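Local coordinates for odorant-binding protein 1F (Rattus norvegicus, PDB 3FIQ), which probably binds a wide variety of chemical odorants, as a secreted lipocalin found in the nasal epithelium, at residues A[26-31]-A[104-109]; A[15-20]-A[151-156]. One frame throughout, in Å; residues are numbered along the deposited sequence.

Starting from the N terminus, the chain enters strand 14-23, whose residues 15-20 form the first side of contact 2, and then runs into the long loop before strand 38-44, where 26-31 begins contact 1. It winds through the antiparallel sheet as far as the end of strand 97-105, and there 104-109 returns to that loop and closes contact 1. Strand 111-119, helix 126-138 and strand 147-148 follow before 151-156 closes contact 2. Contact 1 is thus nested inside contact 2. Their centres lie about 20 Å apart and they do not touch: one joins the loop to the turn after strand 97-105, the other the C-terminal tail to the first strand of the same sheet.

Contact 1: residues A[26-31]-A[104-109]; sequences VEKVAE and NVDESG
A single lysine-aspartate salt bridge, Lys28 to Asp106, with one bridging water beside it, joins the long loop after strand 14-23 to the turn that follows strand 97-105. Lys28 NZ donates to Asp106 OD2 at 2.7 Å, on the anti lone pair of that oxygen, and the two side chains meet at about a right angle. The lysine chain bends at chi2 (-73°) and then runs straight, which spans the distance to the turn, the nearest CA atoms, those of Lys28 and Asn104, being 9.7 Å apart. Water 1 takes a second hydrogen from Lys28 NZ at 2.8 Å and donates to Asn104 OD1, also at 2.8 Å, so the buried asparagine is linked to the lysine through solvent; its ND2 donates to Asn86 OD1 and Ser83 O. The other carboxylate oxygen of Asp106 serves its own turn. Ser108 OG donates to Asp106 OD1 at 2.6 Å on the syn lone pair, while Ser108 N, 2.8 Å from Asp106 OD1, comes from above the carboxylate plane, 43° out of it. Lys110 N also binds OD1. These bonds to OD1 probably restrain the carboxylate's rotation and keep OD2 turned to the lysine. The Gly109 N to Asp106 O bond, 2.9 Å, closes the turn, and Gly109 has a positive phi that suits glycine. The arrangement is an Asx turn within a type I beta turn, set in the hairpin between strands 97-105 and 111-119 of the lipocalin barrel.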
ATOM      1  N   VAL A  26      -0.111   4.923 -14.156  1.00  7.61           N
ATOM      2  CA  VAL A  26      -0.008   3.468 -14.121  1.00  7.38           C
ATOM      3  C   VAL A  26       1.424   2.974 -14.112  1.00  8.85           C
ATOM      4  O   VAL A  26       1.699   1.900 -13.568  1.00  7.77           O
ATOM      5  CB  VAL A  26      -0.803   2.783 -15.297  1.00 11.72           C
ATOM      6  CG1 VAL A  26      -0.204   3.052 -16.570  1.00 11.32           C
ATOM      7  CG2 VAL A  26      -0.964   1.312 -15.041  1.00 13.65           C
ATOM      8  N   GLU A  27       2.336   3.715 -14.744  1.00  8.97           N
ATOM      9  CA  GLU A  27       3.712   3.305 -14.782  1.00  8.81           C
ATOM     10  C   GLU A  27       4.274   3.159 -13.383  1.00  7.23           C
ATOM     11  O   GLU A  27       5.234   2.413 -13.171  1.00  7.62           O
ATOM     12  CB  GLU A  27       4.550   4.264 -15.602  1.00  9.23           C
ATOM     13  CG  GLU A  27       4.794   5.565 -15.013  1.00 12.18           C
ATOM     14  CD  GLU A  27       3.663   6.583 -15.190  1.00 15.89           C
ATOM     15  OE1 GLU A  27       2.566   6.326 -15.823  1.00 19.59           O
ATOM     16  OE2 GLU A  27       4.006   7.692 -14.713  1.00 18.85           O
ATOM     17  N   LYS A  28       3.690   3.851 -12.391  1.00  5.71           N
ATOM     18  CA  LYS A  28       4.237   3.786 -11.056  1.00  6.63           C
ATOM     19  C   LYS A  28       3.916   2.466 -10.409  1.00  5.51           C
ATOM     20  O   LYS A  28       4.638   2.091  -9.473  1.00  5.58           O
ATOM     21  CB  LYS A  28       3.626   4.889 -10.197  1.00  7.95           C
ATOM     22  CG  LYS A  28       4.082   6.285 -10.587  1.00 10.41           C
ATOM     23  CD  LYS A  28       5.449   6.586 -10.202  1.00 11.55           C
ATOM     24  CE  LYS A  28       5.827   8.029 -10.501  1.00 10.78           C
ATOM     25  NZ  LYS A  28       7.239   8.229 -10.110  1.00 12.16           N
ATOM     26  N   VAL A  29       2.862   1.758 -10.844  1.00  5.20           N
ATOM     27  CA  VAL A  29       2.434   0.538 -10.180  1.00  5.02           C
ATOM     28  C   VAL A  29       2.438  -0.711 -11.008  1.00  5.66           C
ATOM     29  O   VAL A  29       2.251  -1.808 -10.487  1.00  6.10           O
ATOM     30  CB  VAL A  29       1.050   0.732  -9.482  1.00  5.22           C
ATOM     31  CG1 VAL A  29       1.153   1.752  -8.406  1.00  9.89           C
ATOM     32  CG2 VAL A  29      -0.033   1.078 -10.503  1.00  6.18           C
ATOM     33  N   ALA A  30       2.603  -0.564 -12.323  1.00  5.45           N
ATOM     34  CA  ALA A  30       2.820  -1.686 -13.250  1.00  6.38           C
ATOM     35  C   ALA A  30       4.187  -2.290 -12.999  1.00  5.68           C
ATOM     36  O   ALA A  30       4.985  -1.782 -12.219  1.00  7.42           O
ATOM     37  CB  ALA A  30       2.799  -1.134 -14.662  1.00  7.52           C
ATOM     38  N   GLU A  31       4.446  -3.378 -13.690  1.00  5.93           N
ATOM     39  CA  GLU A  31       5.742  -4.020 -13.589  1.00  8.12           C
ATOM     40  C   GLU A  31       6.850  -2.981 -13.644  1.00  6.31           C
ATOM     41  O   GLU A  31       6.846  -2.105 -14.479  1.00  7.53           O
ATOM     42  CB  GLU A  31       5.930  -5.023 -14.680  1.00  7.26           C
ATOM     43  CG  GLU A  31       7.360  -5.669 -14.715  1.00  9.27           C
ATOM     44  CD  GLU A  31       7.428  -7.021 -15.406  1.00 11.43           C
ATOM     45  OE1 GLU A  31       6.692  -7.218 -16.366  1.00 10.33           O
ATOM     46  OE2 GLU A  31       8.248  -7.850 -14.953  1.00  8.09           O
ATOM     47  N   ASN A 104       1.989   9.955  -3.450  1.00  5.58           N
ATOM     48  CA  ASN A 104       3.464  10.031  -3.711  1.00  7.25           C
ATOM     49  C   ASN A 104       3.769  11.195  -4.549  1.00  6.99           C
ATOM     50  O   ASN A 104       3.140  11.432  -5.613  1.00  6.80           O
ATOM     51  CB  ASN A 104       3.910   8.763  -4.384  1.00  4.78           C
ATOM     52  CG  ASN A 104       5.336   8.783  -4.857  1.00  5.05           C
ATOM     53  OD1 ASN A 104       5.593   9.102  -6.016  1.00 10.90           O
ATOM     54  ND2 ASN A 104       6.300   8.471  -3.969  1.00  5.43           N
ATOM     55  N   VAL A 105       4.747  12.009  -4.083  1.00  7.74           N
ATOM     56  CA  VAL A 105       5.286  13.106  -4.884  1.00  6.68           C
ATOM     57  C   VAL A 105       6.690  12.793  -5.210  1.00  6.33           C
ATOM     58  O   VAL A 105       7.551  12.729  -4.330  1.00  8.87           O
ATOM     59  CB  VAL A 105       5.175  14.435  -4.151  1.00  6.70           C
ATOM     60  CG1 VAL A 105       5.703  15.550  -4.993  1.00  8.77           C
ATOM     61  CG2 VAL A 105       3.713  14.666  -3.679  1.00 10.00           C
ATOM     62  N   ASP A 106       6.924  12.452  -6.468  1.00  7.47           N
ATOM     63  CA  ASP A 106       8.220  11.913  -6.836  1.00  8.98           C
ATOM     64  C   ASP A 106       9.262  12.982  -6.918  1.00  9.70           C
ATOM     65  O   ASP A 106       8.974  14.153  -6.710  1.00 10.76           O
ATOM     66  CB  ASP A 106       8.127  10.976  -8.012  1.00 10.67           C
ATOM     67  CG  ASP A 106       8.074  11.639  -9.368  1.00 13.41           C
ATOM     68  OD1 ASP A 106       8.347  12.833  -9.478  1.00 13.43           O
ATOM     69  OD2 ASP A 106       7.795  10.885 -10.384  1.00 10.87           O
ATOM     70  N   GLU A 107      10.506  12.568  -7.096  1.00 13.62           N
ATOM     71  CA  GLU A 107      11.601  13.568  -7.105  1.00 15.65           C
ATOM     72  C   GLU A 107      11.426  14.629  -8.143  1.00 21.19           C
ATOM     73  O   GLU A 107      11.959  15.769  -8.025  1.00 20.99           O
ATOM     74  CB  GLU A 107      12.945  12.886  -7.294  1.00 23.04           C
ATOM     75  CG  GLU A 107      13.395  12.091  -6.075  1.00 26.60           C
ATOM     76  CD  GLU A 107      14.905  11.734  -6.098  1.00 50.78           C
ATOM     77  OE1 GLU A 107      15.486  11.542  -7.201  1.00 49.14           O
ATOM     78  OE2 GLU A 107      15.506  11.657  -5.001  1.00 51.63           O
ATOM     79  N   SER A 108      10.683  14.299  -9.177  1.00 16.94           N
ATOM     80  CA  SER A 108      10.491  15.251 -10.281  1.00 16.58           C
ATOM     81  C   SER A 108       9.307  16.117 -10.058  1.00 19.30           C
ATOM     82  O   SER A 108       9.040  17.018 -10.857  1.00 22.88           O
ATOM     83  CB  SER A 108      10.312  14.549 -11.619  1.00 14.73           C
ATOM     84  OG  SER A 108       9.030  13.945 -11.707  1.00 20.37           O
ATOM     85  N   GLY A 109       8.597  15.871  -8.969  1.00 16.08           N
ATOM     86  CA  GLY A 109       7.420  16.659  -8.641  1.00 13.30           C
ATOM     87  C   GLY A 109       6.078  16.069  -9.093  1.00 12.55           C
ATOM     88  O   GLY A 109       5.033  16.639  -8.825  1.00 17.61           O
TER
HETATM   89  O   HOH W   1       7.476   7.525  -7.415  1.00 12.46           O

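Contact 2: residues A[15-20]-A[151-156]; sequences DWRTLY and PTDTCN
Arg17 bends round the OD2 end of the Asp153 carboxylate, its CB 3.9 Å from Asp153 OD2; the guanidinium and carboxylate planes are 80° apart. The salt bridge is long, Arg17 NH2 to Asp153 OD2 at 3.8 Å, and because the oxygen sits well out of the guanidinium plane no N-H points at it. Water carries the directed bonds instead. Water 2, in plane at the guanidinium edge, accepts from Arg17 NE at 2.9 Å and donates to Asp153 OD2 and, at 2.7 Å, to Thr18 O. Water 3 accepts from Thr18 N at 2.9 Å and donates to Asp153 OD2 at 2.8 Å. One carboxylate oxygen thus reaches both the NH and the CO of Thr18 through solvent. Asp153 CG is anti to the backbone N (chi1 -178°), which extends the acid toward the strand. Replacing Arg17 by an alanine would remove the guanidinium, and would probably leave Asp153 without this positive mate and water 2 without the NE donor. Asn156 ND2 approaches Trp16 O at 3.9 Å, but its hydrogen bond is to Phe39 O, while Gln40 NE2 serves OD1. Charge and water hold the tail beside strand 14-23, while the Cys63-Cys155 disulfide ties it to strand 62-72. That link from C-terminal segment to barrel is familiar from lipocalins, and Trp16 is the tryptophan of their G-x-W signature at the start of the first strand.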
ATOM      1  N   ASP A  15       2.746 -10.353   9.437  1.00  7.38           N
ATOM      2  CA  ASP A  15       2.979 -10.439   8.008  1.00  6.59           C
ATOM      3  C   ASP A  15       1.746  -9.958   7.255  1.00  8.60           C
ATOM      4  O   ASP A  15       0.608 -10.198   7.660  1.00  9.65           O
ATOM      5  CB  ASP A  15       3.230 -11.898   7.664  1.00  8.03           C
ATOM      6  CG  ASP A  15       4.563 -12.437   8.153  1.00 16.32           C
ATOM      7  OD1 ASP A  15       5.497 -11.711   8.482  1.00 13.91           O
ATOM      8  OD2 ASP A  15       4.677 -13.701   8.142  1.00 21.16           O
ATOM      9  N   TRP A  16       2.004  -9.322   6.107  1.00  6.31           N
ATOM     10  CA  TRP A  16       0.972  -8.802   5.211  1.00  7.35           C
ATOM     11  C   TRP A  16       1.496  -8.981   3.824  1.00  8.34           C
ATOM     12  O   TRP A  16       2.691  -9.033   3.586  1.00  9.57           O
ATOM     13  CB  TRP A  16       0.723  -7.301   5.428  1.00  6.65           C
ATOM     14  CG  TRP A  16       0.004  -6.981   6.710  1.00  5.34           C
ATOM     15  CD1 TRP A  16       0.595  -6.826   7.908  1.00  6.95           C
ATOM     16  CD2 TRP A  16      -1.403  -6.843   6.923  1.00  6.01           C
ATOM     17  NE1 TRP A  16      -0.347  -6.581   8.847  1.00  7.45           N
ATOM     18  CE2 TRP A  16      -1.589  -6.599   8.262  1.00  5.87           C
ATOM     19  CE3 TRP A  16      -2.516  -6.851   6.082  1.00  6.91           C
ATOM     20  CZ2 TRP A  16      -2.857  -6.366   8.831  1.00  6.88           C
ATOM     21  CZ3 TRP A  16      -3.742  -6.623   6.619  1.00  9.42           C
ATOM     22  CH2 TRP A  16      -3.924  -6.388   7.972  1.00  9.06           C
ATOM     23  N   ARG A  17       0.582  -9.049   2.878  1.00  6.48           N
ATOM     24  CA  ARG A  17       0.921  -9.097   1.475  1.00  6.62           C
ATOM     25  C   ARG A  17       0.090  -8.106   0.733  1.00  6.81           C
ATOM     26  O   ARG A  17      -0.920  -7.605   1.215  1.00  6.41           O
ATOM     27  CB  ARG A  17       0.572 -10.490   0.879  1.00  6.85           C
ATOM     28  CG  ARG A  17      -0.929 -10.838   0.875  1.00  7.37           C
ATOM     29  CD  ARG A  17      -1.219 -12.324   0.602  1.00 13.36           C
ATOM     30  NE  ARG A  17      -0.751 -12.719  -0.691  1.00 13.23           N
ATOM     31  CZ  ARG A  17      -0.516 -13.956  -1.127  1.00 16.87           C
ATOM     32  NH1 ARG A  17      -0.757 -15.018  -0.364  1.00 19.71           N
ATOM     33  NH2 ARG A  17      -0.040 -14.127  -2.368  1.00 16.86           N
ATOM     34  N   THR A  18       0.545  -7.758  -0.467  1.00  4.84           N
ATOM     35  CA  THR A  18      -0.213  -6.852  -1.320  1.00  4.72           C
ATOM     36  C   THR A  18      -1.063  -7.648  -2.255  1.00  5.12           C
ATOM     37  O   THR A  18      -0.554  -8.460  -3.060  1.00  6.57           O
ATOM     38  CB  THR A  18       0.705  -5.980  -2.127  1.00  4.57           C
ATOM     39  OG1 THR A  18       1.560  -5.232  -1.269  1.00  4.45           O
ATOM     40  CG2 THR A  18      -0.104  -4.974  -2.984  1.00  4.52           C
ATOM     41  N   LEU A  19      -2.363  -7.344  -2.242  1.00  5.00           N
ATOM     42  CA  LEU A  19      -3.303  -7.976  -3.166  1.00  5.26           C
ATOM     43  C   LEU A  19      -3.532  -7.194  -4.437  1.00  5.23           C
ATOM     44  O   LEU A  19      -3.448  -7.759  -5.532  1.00  5.39           O
ATOM     45  CB  LEU A  19      -4.647  -8.221  -2.473  1.00  5.49           C
ATOM     46  CG  LEU A  19      -4.627  -9.087  -1.210  1.00  6.85           C
ATOM     47  CD1 LEU A  19      -6.048  -9.418  -0.755  1.00  9.81           C
ATOM     48  CD2 LEU A  19      -3.899 -10.356  -1.467  1.00 12.11           C
ATOM     49  N   TYR A  20      -3.804  -5.874  -4.316  1.00  5.09           N
ATOM     50  CA  TYR A  20      -4.069  -5.040  -5.449  1.00  5.13           C
ATOM     51  C   TYR A  20      -3.441  -3.690  -5.211  1.00  4.90           C
ATOM     52  O   TYR A  20      -3.345  -3.234  -4.075  1.00  4.97           O
ATOM     53  CB  TYR A  20      -5.580  -4.797  -5.646  1.00  5.41           C
ATOM     54  CG  TYR A  20      -6.371  -6.029  -6.048  1.00  5.75           C
ATOM     55  CD1 TYR A  20      -6.530  -6.338  -7.394  1.00  5.97           C
ATOM     56  CD2 TYR A  20      -6.923  -6.852  -5.105  1.00  6.33           C
ATOM     57  CE1 TYR A  20      -7.211  -7.511  -7.753  1.00  7.31           C
ATOM     58  CE2 TYR A  20      -7.563  -8.028  -5.465  1.00  7.13           C
ATOM     59  CZ  TYR A  20      -7.766  -8.307  -6.765  1.00  9.44           C
ATOM     60  OH  TYR A  20      -8.424  -9.482  -7.086  1.00 10.62           O
ATOM     61  N   PRO A 151      -0.497 -13.052  -8.380  1.00  7.92           N
ATOM     62  CA  PRO A 151       0.168 -14.064  -9.219  1.00  7.96           C
ATOM     63  C   PRO A 151       1.650 -13.921  -9.421  1.00  9.17           C
ATOM     64  O   PRO A 151       2.337 -14.879  -9.743  1.00 13.09           O
ATOM     65  CB  PRO A 151      -0.510 -13.881 -10.576  1.00 13.50           C
ATOM     66  CG  PRO A 151      -1.814 -13.233 -10.254  1.00 12.26           C
ATOM     67  CD  PRO A 151      -1.514 -12.309  -9.153  1.00  7.76           C
ATOM     68  N   THR A 152       2.173 -12.746  -9.160  1.00  8.87           N
ATOM     69  CA  THR A 152       3.622 -12.487  -9.230  1.00  9.61           C
ATOM     70  C   THR A 152       4.286 -12.276  -7.870  1.00 11.37           C
ATOM     71  O   THR A 152       5.436 -11.853  -7.788  1.00 13.46           O
ATOM     72  CB  THR A 152       3.930 -11.275 -10.113  1.00  8.92           C
ATOM     73  OG1 THR A 152       3.256 -10.107  -9.690  1.00  8.04           O
ATOM     74  CG2 THR A 152       3.479 -11.527 -11.539  1.00 11.09           C
ATOM     75  N   ASP A 153       3.572 -12.562  -6.780  1.00  6.75           N
ATOM     76  CA  ASP A 153       4.129 -12.371  -5.446  1.00  7.93           C
ATOM     77  C   ASP A 153       4.879 -13.613  -5.071  1.00 11.09           C
ATOM     78  O   ASP A 153       4.296 -14.659  -4.660  1.00 18.36           O
ATOM     79  CB  ASP A 153       2.990 -12.119  -4.466  1.00  8.91           C
ATOM     80  CG  ASP A 153       3.501 -11.868  -3.029  1.00 14.29           C
ATOM     81  OD1 ASP A 153       4.686 -12.117  -2.795  1.00 19.43           O
ATOM     82  OD2 ASP A 153       2.703 -11.516  -2.162  1.00 12.96           O
ATOM     83  N   THR A 154       6.175 -13.550  -5.284  1.00 12.31           N
ATOM     84  CA  THR A 154       7.035 -14.655  -4.986  1.00 11.55           C
ATOM     85  C   THR A 154       8.069 -14.394  -3.926  1.00 11.97           C
ATOM     86  O   THR A 154       8.912 -15.283  -3.699  1.00 16.86           O
ATOM     87  CB  THR A 154       7.808 -15.050  -6.253  1.00 16.00           C
ATOM     88  OG1 THR A 154       8.559 -13.898  -6.748  1.00 15.49           O
ATOM     89  CG2 THR A 154       6.831 -15.486  -7.339  1.00 25.01           C
ATOM     90  N   CYS A 155       8.092 -13.213  -3.301  1.00 12.66           N
ATOM     91  CA  CYS A 155       9.154 -12.882  -2.362  1.00 12.54           C
ATOM     92  C   CYS A 155       8.888 -13.198  -0.878  1.00 19.41           C
ATOM     93  O   CYS A 155       9.756 -12.904  -0.025  1.00 20.06           O
ATOM     94  CB  CYS A 155       9.475 -11.425  -2.455  1.00 13.20           C
ATOM     95  SG  CYS A 155      10.068 -10.971  -4.122  1.00 20.89           S
ATOM     96  N   ASN A 156       7.731 -13.767  -0.567  1.00 15.92           N
ATOM     97  CA  ASN A 156       7.390 -14.012   0.834  1.00 19.85           C
ATOM     98  C   ASN A 156       7.435 -15.466   1.175  1.00 20.24           C
ATOM     99  O   ASN A 156       7.450 -15.803   2.349  1.00 28.33           O
ATOM    100  CB  ASN A 156       5.996 -13.495   1.150  1.00 15.25           C
ATOM    101  CG  ASN A 156       5.921 -11.969   1.213  1.00 14.83           C
ATOM    102  OD1 ASN A 156       6.919 -11.301   1.406  1.00 14.79           O
ATOM    103  ND2 ASN A 156       4.673 -11.399   1.139  1.00 15.17           N
TER
HETATM  104  O   HOH W   2       0.160 -11.104  -2.859  1.00 10.32           O
HETATM  105  O   HOH W   3       3.055  -8.889  -1.251  1.00  6.27           O